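Local coordinates for protein stn1 (PDB 3KF6) that binds single-stranded telomeric DNA and is required for telomere maintenance, working with its partner ten1 in an Rpa2-Rpa3-like complex, at residues 78-90 and 113-125. Residues are numbered along the deposited sequence; the frame is centred on the assembly and turned at random.
Sequences LRVVFIIQDDFSM and RSEVELIAQSFEE
R79, V81, L118 and A120 join strands 78-83 and 117-120 in parallel through three backbone hydrogen bonds: L118 N to R79 O, V81 N to L118 O at 2.7 Å, and A120 N to V81 O. The first two are nearly straight; the third is more bent (157° at the hydrogen). Water takes over where direct bonding stops. At one end a molecule accepts from R79 N and donates to V116 O and E115 OE2; at the other, one links I83 N to A120 O. A third joins D87 OD2 to Q121 O, while D87 OD1 caps the following helix by accepting from M90 N.

Apolar side chains make most of the contact on both faces. L78 CD2 rests 3.8 Å from L118 CB, the two leucines crossing at about a right angle, and V80 lies on the same face, which V105 of strand 102-110 also covers. On the other face V81 and I119 lie side by side, with V81 CB 3.7 Å from I119 CD1, and the E117 carboxylate joins them, packing against V81 CG2.

Aromatic contacts gather where the chain turns a corner at Q121. A120 CB sits over one face of the F82 ring, 3.8 Å from its centroid, a CH-pi contact. F82 then turns its edge toward the face of F123 in an offset T-shaped pair with planes 75° apart. M90, its CG anti to the backbone N (chi1 177°), brings CG to the edge of F123, 3.7 Å from CD1, and SD 3.4 Å from S122 CA.

This parallel pairing closes the OB-fold barrel: strand 78-83 also pairs with 65-71, and 117-120 with 102-110. The three backbone bonds fix the register of the seam, and the waters extend polar linkage beyond its ends, while F82, M90 and F123 pack the helix start against the corner.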
ATOM      1  N   LEU A  78      -0.565  -6.559   5.519  1.00 14.46           N
ATOM      2  CA  LEU A  78       0.312  -7.065   6.562  1.00 15.54           C
ATOM      3  C   LEU A  78       0.085  -6.374   7.900  1.00 14.38           C
ATOM      4  O   LEU A  78      -0.018  -5.152   7.967  1.00 14.46           O
ATOM      5  CB  LEU A  78       1.770  -6.870   6.135  1.00 18.04           C
ATOM      6  CG  LEU A  78       2.863  -7.409   7.066  1.00 16.56           C
ATOM      7  CD1 LEU A  78       2.800  -8.926   7.105  1.00 19.42           C
ATOM      8  CD2 LEU A  78       4.232  -6.948   6.571  1.00 16.66           C
ATOM      9  N   ARG A  79       0.007  -7.167   8.965  1.00 14.52           N
ATOM     10  CA  ARG A  79      -0.158  -6.615  10.299  1.00 16.17           C
ATOM     11  C   ARG A  79       1.235  -6.236  10.789  1.00 15.22           C
ATOM     12  O   ARG A  79       2.140  -7.072  10.802  1.00 18.05           O
ATOM     13  CB  ARG A  79      -0.780  -7.654  11.238  1.00 19.93           C
ATOM     14  CG  ARG A  79      -2.300  -7.698  11.214  1.00 25.35           C
ATOM     15  CD  ARG A  79      -2.806  -8.829  12.111  1.00 32.96           C
ATOM     16  NE  ARG A  79      -4.225  -8.714  12.438  1.00 40.39           N
ATOM     17  CZ  ARG A  79      -4.724  -7.889  13.355  1.00 43.27           C
ATOM     18  NH1 ARG A  79      -3.924  -7.091  14.050  1.00 44.41           N
ATOM     19  NH2 ARG A  79      -6.030  -7.868  13.586  1.00 45.41           N
ATOM     20  N   VAL A  80       1.402  -4.972  11.165  1.00 14.93           N
ATOM     21  CA  VAL A  80       2.678  -4.459  11.659  1.00 16.33           C
ATOM     22  C   VAL A  80       2.517  -4.191  13.151  1.00 16.85           C
ATOM     23  O   VAL A  80       1.720  -3.348  13.559  1.00 16.58           O
ATOM     24  CB  VAL A  80       3.063  -3.156  10.924  1.00 16.08           C
ATOM     25  CG1 VAL A  80       4.373  -2.593  11.481  1.00 18.72           C
ATOM     26  CG2 VAL A  80       3.197  -3.437   9.438  1.00 17.48           C
ATOM     27  N   VAL A  81       3.292  -4.915  13.953  1.00 17.06           N
ATOM     28  CA  VAL A  81       3.218  -4.824  15.404  1.00 19.04           C
ATOM     29  C   VAL A  81       4.233  -3.909  16.075  1.00 17.86           C
ATOM     30  O   VAL A  81       5.437  -4.009  15.834  1.00 19.90           O
ATOM     31  CB  VAL A  81       3.370  -6.226  16.022  1.00 19.53           C
ATOM     32  CG1 VAL A  81       3.230  -6.153  17.528  1.00 22.41           C
ATOM     33  CG2 VAL A  81       2.347  -7.165  15.418  1.00 21.01           C
ATOM     34  N   PHE A  82       3.726  -3.025  16.927  1.00 17.92           N
ATOM     35  CA  PHE A  82       4.558  -2.106  17.697  1.00 20.57           C
ATOM     36  C   PHE A  82       4.456  -2.481  19.174  1.00 22.15           C
ATOM     37  O   PHE A  82       3.449  -2.191  19.820  1.00 24.10           O
ATOM     38  CB  PHE A  82       4.088  -0.662  17.515  1.00 20.09           C
ATOM     39  CG  PHE A  82       4.317  -0.126  16.137  1.00 19.46           C
ATOM     40  CD1 PHE A  82       3.413  -0.387  15.117  1.00 19.26           C
ATOM     41  CD2 PHE A  82       5.470   0.604  15.849  1.00 18.27           C
ATOM     42  CE1 PHE A  82       3.653   0.068  13.822  1.00 19.04           C
ATOM     43  CE2 PHE A  82       5.719   1.062  14.562  1.00 20.23           C
ATOM     44  CZ  PHE A  82       4.806   0.793  13.546  1.00 19.04           C
ATOM     45  N   ILE A  83       5.485  -3.141  19.698  1.00 24.15           N
ATOM     46  CA  ILE A  83       5.493  -3.532  21.111  1.00 25.99           C
ATOM     47  C   ILE A  83       5.789  -2.274  21.920  1.00 28.33           C
ATOM     48  O   ILE A  83       6.926  -1.803  21.972  1.00 27.42           O
ATOM     49  CB  ILE A  83       6.567  -4.594  21.392  1.00 26.30           C
ATOM     50  CG1 ILE A  83       6.313  -5.822  20.519  1.00 26.81           C
ATOM     51  CG2 ILE A  83       6.536  -4.991  22.874  1.00 25.19           C
ATOM     52  CD1 ILE A  83       7.437  -6.828  20.534  1.00 28.96           C
ATOM     53  N   ILE A  84       4.741  -1.737  22.537  1.00 29.93           N
ATOM     54  CA  ILE A  84       4.813  -0.510  23.318  1.00 33.35           C
ATOM     55  C   ILE A  84       6.044  -0.327  24.203  1.00 34.81           C
ATOM     56  O   ILE A  84       6.779   0.649  24.048  1.00 35.23           O
ATOM     57  CB  ILE A  84       3.551  -0.358  24.195  1.00 35.35           C
ATOM     58  CG1 ILE A  84       2.301  -0.444  23.315  1.00 36.60           C
ATOM     59  CG2 ILE A  84       3.581   0.975  24.928  1.00 35.61           C
ATOM     60  CD1 ILE A  84       0.995  -0.348  24.076  1.00 37.55           C
ATOM     61  N   GLN A  85       6.273  -1.259  25.121  1.00 36.15           N
ATOM     62  CA  GLN A  85       7.401  -1.154  26.044  1.00 37.22           C
ATOM     63  C   GLN A  85       8.777  -1.175  25.390  1.00 37.17           C
ATOM     64  O   GLN A  85       9.749  -0.683  25.967  1.00 38.32           O
ATOM     65  CB  GLN A  85       7.324  -2.263  27.097  1.00 40.63           C
ATOM     66  CG  GLN A  85       7.562  -3.664  26.565  1.00 43.50           C
ATOM     67  CD  GLN A  85       7.523  -4.705  27.665  1.00 46.98           C
ATOM     68  OE1 GLN A  85       8.317  -4.658  28.606  1.00 49.41           O
ATOM     69  NE2 GLN A  85       6.594  -5.650  27.554  1.00 49.19           N
ATOM     70  N   ASP A  86       8.869  -1.744  24.193  1.00 35.07           N
ATOM     71  CA  ASP A  86      10.144  -1.817  23.491  1.00 33.57           C
ATOM     72  C   ASP A  86      10.591  -0.448  22.994  1.00 33.30           C
ATOM     73  O   ASP A  86      11.787  -0.171  22.902  1.00 31.56           O
ATOM     74  CB  ASP A  86      10.041  -2.786  22.314  1.00 33.50           C
ATOM     75  CG  ASP A  86      10.118  -4.236  22.744  1.00 32.19           C
ATOM     76  OD1 ASP A  86       9.838  -4.526  23.928  1.00 33.47           O
ATOM     77  OD2 ASP A  86      10.448  -5.090  21.896  1.00 33.25           O
ATOM     78  N   ASP A  87       9.624   0.407  22.686  1.00 32.80           N
ATOM     79  CA  ASP A  87       9.918   1.743  22.192  1.00 34.28           C
ATOM     80  C   ASP A  87       8.672   2.607  22.337  1.00 35.35           C
ATOM     81  O   ASP A  87       7.908   2.767  21.389  1.00 34.35           O
ATOM     82  CB  ASP A  87      10.322   1.672  20.719  1.00 35.47           C
ATOM     83  CG  ASP A  87      10.984   2.941  20.235  1.00 36.00           C
ATOM     84  OD1 ASP A  87      10.605   4.032  20.712  1.00 35.37           O
ATOM     85  OD2 ASP A  87      11.877   2.845  19.368  1.00 35.40           O
ATOM     86  N   PHE A  88       8.473   3.163  23.527  1.00 35.47           N
ATOM     87  CA  PHE A  88       7.309   3.998  23.795  1.00 36.53           C
ATOM     88  C   PHE A  88       7.168   5.126  22.776  1.00 36.05           C
ATOM     89  O   PHE A  88       6.067   5.414  22.305  1.00 36.12           O
ATOM     90  CB  PHE A  88       7.396   4.599  25.200  1.00 38.55           C
ATOM     91  CG  PHE A  88       6.118   5.238  25.663  1.00 40.64           C
ATOM     92  CD1 PHE A  88       5.023   4.455  26.010  1.00 41.53           C
ATOM     93  CD2 PHE A  88       6.000   6.622  25.736  1.00 42.12           C
ATOM     94  CE1 PHE A  88       3.828   5.039  26.423  1.00 42.70           C
ATOM     95  CE2 PHE A  88       4.809   7.217  26.148  1.00 42.79           C
ATOM     96  CZ  PHE A  88       3.721   6.423  26.491  1.00 42.97           C
ATOM     97  N   SER A  89       8.289   5.757  22.444  1.00 34.79           N
ATOM     98  CA  SER A  89       8.307   6.856  21.487  1.00 35.14           C
ATOM     99  C   SER A  89       7.728   6.457  20.133  1.00 34.22           C
ATOM    100  O   SER A  89       6.763   7.061  19.657  1.00 34.53           O
ATOM    101  CB  SER A  89       9.741   7.356  21.301  1.00 36.61           C
ATOM    102  OG  SER A  89       9.800   8.421  20.368  1.00 40.35           O
ATOM    103  N   MET A  90       8.324   5.446  19.509  1.00 33.12           N
ATOM    104  CA  MET A  90       7.860   4.988  18.205  1.00 30.89           C
ATOM    105  C   MET A  90       6.415   4.516  18.255  1.00 31.93           C
ATOM    106  O   MET A  90       5.642   4.766  17.327  1.00 31.17           O
ATOM    107  CB  MET A  90       8.752   3.857  17.681  1.00 29.53           C
ATOM    108  CG  MET A  90       8.285   3.276  16.347  1.00 26.08           C
ATOM    109  SD  MET A  90       9.389   2.018  15.690  1.00 25.27           S
ATOM    110  CE  MET A  90       9.189   0.698  16.920  1.00 24.37           C
ATOM    111  N   ARG A 113       2.102 -17.306  14.686  1.00 35.83           N
ATOM    112  CA  ARG A 113       0.778 -17.732  14.235  1.00 34.66           C
ATOM    113  C   ARG A 113       0.820 -18.135  12.761  1.00 33.13           C
ATOM    114  O   ARG A 113       1.811 -17.893  12.072  1.00 32.18           O
ATOM    115  CB  ARG A 113      -0.242 -16.605  14.426  1.00 36.01           C
ATOM    116  CG  ARG A 113      -0.481 -16.212  15.877  1.00 38.41           C
ATOM    117  CD  ARG A 113      -0.947 -17.400  16.696  1.00 41.02           C
ATOM    118  NE  ARG A 113      -1.192 -17.048  18.092  1.00 44.72           N
ATOM    119  CZ  ARG A 113      -1.516 -17.927  19.035  1.00 46.00           C
ATOM    120  NH1 ARG A 113      -1.635 -19.213  18.733  1.00 47.66           N
ATOM    121  NH2 ARG A 113      -1.722 -17.522  20.280  1.00 47.54           N
ATOM    122  N   SER A 114      -0.259 -18.746  12.280  1.00 31.01           N
ATOM    123  CA  SER A 114      -0.320 -19.174  10.887  1.00 29.76           C
ATOM    124  C   SER A 114      -0.149 -17.989   9.939  1.00 29.52           C
ATOM    125  O   SER A 114       0.298 -18.155   8.806  1.00 30.86           O
ATOM    126  CB  SER A 114      -1.647 -19.882  10.601  1.00 30.35           C
ATOM    127  OG  SER A 114      -2.744 -19.000  10.753  1.00 31.33           O
ATOM    128  N   GLU A 115      -0.513 -16.797  10.402  1.00 30.07           N
ATOM    129  CA  GLU A 115      -0.368 -15.593   9.593  1.00 30.62           C
ATOM    130  C   GLU A 115       0.868 -14.845  10.070  1.00 29.46           C
ATOM    131  O   GLU A 115       0.963 -14.476  11.239  1.00 28.10           O
ATOM    132  CB  GLU A 115      -1.591 -14.679   9.735  1.00 33.33           C
ATOM    133  CG  GLU A 115      -1.553 -13.463   8.812  1.00 37.32           C
ATOM    134  CD  GLU A 115      -2.692 -12.496   9.061  1.00 40.37           C
ATOM    135  OE1 GLU A 115      -3.810 -12.958   9.371  1.00 43.19           O
ATOM    136  OE2 GLU A 115      -2.474 -11.270   8.942  1.00 42.43           O
ATOM    137  N   VAL A 116       1.819 -14.642   9.163  1.00 27.43           N
ATOM    138  CA  VAL A 116       3.044 -13.928   9.490  1.00 27.57           C
ATOM    139  C   VAL A 116       2.709 -12.469   9.774  1.00 26.37           C
ATOM    140  O   VAL A 116       1.729 -11.938   9.259  1.00 25.18           O
ATOM    141  CB  VAL A 116       4.054 -13.990   8.318  1.00 28.71           C
ATOM    142  CG1 VAL A 116       3.469 -13.311   7.096  1.00 29.43           C
ATOM    143  CG2 VAL A 116       5.368 -13.332   8.717  1.00 32.16           C
ATOM    144  N   GLU A 117       3.519 -11.838  10.614  1.00 24.57           N
ATOM    145  CA  GLU A 117       3.337 -10.435  10.960  1.00 24.87           C
ATOM    146  C   GLU A 117       4.713  -9.800  11.018  1.00 22.87           C
ATOM    147  O   GLU A 117       5.725 -10.496  11.013  1.00 22.36           O
ATOM    148  CB  GLU A 117       2.626 -10.292  12.310  1.00 29.12           C
ATOM    149  CG  GLU A 117       3.185 -11.175  13.411  1.00 34.74           C
ATOM    150  CD  GLU A 117       2.538 -10.910  14.759  1.00 35.95           C
ATOM    151  OE1 GLU A 117       1.296 -10.777  14.814  1.00 36.19           O
ATOM    152  OE2 GLU A 117       3.275 -10.841  15.767  1.00 40.62           O
ATOM    153  N   LEU A 118       4.757  -8.476  11.052  1.00 19.99           N
ATOM    154  CA  LEU A 118       6.030  -7.781  11.094  1.00 19.59           C
ATOM    155  C   LEU A 118       6.172  -7.029  12.408  1.00 18.74           C
ATOM    156  O   LEU A 118       5.319  -6.213  12.751  1.00 19.43           O
ATOM    157  CB  LEU A 118       6.113  -6.799   9.916  1.00 19.75           C
ATOM    158  CG  LEU A 118       7.390  -5.974   9.756  1.00 21.74           C
ATOM    159  CD1 LEU A 118       8.548  -6.880   9.388  1.00 24.66           C
ATOM    160  CD2 LEU A 118       7.171  -4.924   8.663  1.00 21.55           C
ATOM    161  N   ILE A 119       7.237  -7.319  13.153  1.00 18.18           N
ATOM    162  CA  ILE A 119       7.474  -6.621  14.409  1.00 18.70           C
ATOM    163  C   ILE A 119       8.341  -5.431  14.034  1.00 17.20           C
ATOM    164  O   ILE A 119       9.497  -5.589  13.640  1.00 19.06           O
ATOM    165  CB  ILE A 119       8.230  -7.502  15.427  1.00 20.03           C
ATOM    166  CG1 ILE A 119       7.500  -8.837  15.624  1.00 24.84           C
ATOM    167  CG2 ILE A 119       8.383  -6.741  16.746  1.00 21.35           C
ATOM    168  CD1 ILE A 119       6.071  -8.718  16.116  1.00 27.87           C
ATOM    169  N   ALA A 120       7.775  -4.237  14.148  1.00 17.88           N
ATOM    170  CA  ALA A 120       8.477  -3.017  13.773  1.00 18.15           C
ATOM    171  C   ALA A 120       9.659  -2.647  14.657  1.00 20.96           C
ATOM    172  O   ALA A 120       9.578  -2.728  15.882  1.00 20.33           O
ATOM    173  CB  ALA A 120       7.493  -1.850  13.730  1.00 20.03           C
ATOM    174  N   GLN A 121      10.751  -2.239  14.017  1.00 20.58           N
ATOM    175  CA  GLN A 121      11.944  -1.798  14.731  1.00 22.83           C
ATOM    176  C   GLN A 121      12.019  -0.287  14.557  1.00 23.22           C
ATOM    177  O   GLN A 121      12.493   0.436  15.434  1.00 22.87           O
ATOM    178  CB  GLN A 121      13.204  -2.455  14.171  1.00 24.79           C
ATOM    179  CG  GLN A 121      14.474  -1.915  14.816  1.00 31.50           C
ATOM    180  CD  GLN A 121      15.711  -2.703  14.448  1.00 34.61           C
ATOM    181  OE1 GLN A 121      15.916  -3.818  14.928  1.00 39.05           O
ATOM    182  NE2 GLN A 121      16.544  -2.130  13.585  1.00 37.21           N
ATOM    183  N   SER A 122      11.538   0.187  13.412  1.00 22.63           N
ATOM    184  CA  SER A 122      11.512   1.614  13.124  1.00 22.10           C
ATOM    185  C   SER A 122      10.608   1.871  11.933  1.00 21.80           C
ATOM    186  O   SER A 122      10.357   0.972  11.129  1.00 20.42           O
ATOM    187  CB  SER A 122      12.921   2.137  12.813  1.00 23.71           C
ATOM    188  OG  SER A 122      13.400   1.652  11.573  1.00 25.07           O
ATOM    189  N   PHE A 123      10.091   3.089  11.843  1.00 21.00           N
ATOM    190  CA  PHE A 123       9.245   3.454  10.719  1.00 21.31           C
ATOM    191  C   PHE A 123       9.248   4.956  10.531  1.00 22.12           C
ATOM    192  O   PHE A 123       9.628   5.718  11.425  1.00 23.79           O
ATOM    193  CB  PHE A 123       7.799   2.966  10.914  1.00 20.51           C
ATOM    194  CG  PHE A 123       6.906   3.945  11.640  1.00 20.80           C
ATOM    195  CD1 PHE A 123       6.962   4.073  13.025  1.00 22.65           C
ATOM    196  CD2 PHE A 123       6.001   4.733  10.932  1.00 21.48           C
ATOM    197  CE1 PHE A 123       6.125   4.969  13.697  1.00 23.51           C
ATOM    198  CE2 PHE A 123       5.159   5.634  11.592  1.00 22.54           C
ATOM    199  CZ  PHE A 123       5.222   5.750  12.980  1.00 22.65           C
ATOM    200  N   GLU A 124       8.828   5.382   9.352  1.00 21.45           N
ATOM    201  CA  GLU A 124       8.759   6.795   9.059  1.00 23.27           C
ATOM    202  C   GLU A 124       7.549   6.994   8.179  1.00 21.74           C
ATOM    203  O   GLU A 124       7.235   6.140   7.349  1.00 20.79           O
ATOM    204  CB  GLU A 124      10.017   7.255   8.319  1.00 27.00           C
ATOM    205  CG  GLU A 124      10.189   6.639   6.944  1.00 35.00           C
ATOM    206  CD  GLU A 124      11.408   7.171   6.211  1.00 39.13           C
ATOM    207  OE1 GLU A 124      11.533   8.407   6.084  1.00 41.30           O
ATOM    208  OE2 GLU A 124      12.236   6.351   5.754  1.00 42.56           O
ATOM    209  N   GLU A 125       6.849   8.098   8.378  1.00 20.52           N
ATOM    210  CA  GLU A 125       5.702   8.387   7.540  1.00 20.98           C
ATOM    211  C   GLU A 125       6.256   8.989   6.257  1.00 21.99           C
ATOM    212  O   GLU A 125       7.181   9.805   6.296  1.00 22.33           O
ATOM    213  CB  GLU A 125       4.759   9.380   8.222  1.00 21.79           C
ATOM    214  CG  GLU A 125       3.688   9.909   7.284  1.00 24.31           C
ATOM    215  CD  GLU A 125       2.739  10.880   7.942  1.00 24.39           C
ATOM    216  OE1 GLU A 125       3.174  11.622   8.850  1.00 28.16           O
ATOM    217  OE2 GLU A 125       1.561  10.914   7.532  1.00 26.28           O
TER
HETATM  218  O   HOH W   1      -0.138 -10.008   8.511  1.00 20.36           O
HETATM  219  O   HOH W   2       7.888  -3.228  18.043  1.00 27.19           O
HETATM  220  O   HOH W   3      12.547   0.158  18.141  1.00 33.09           O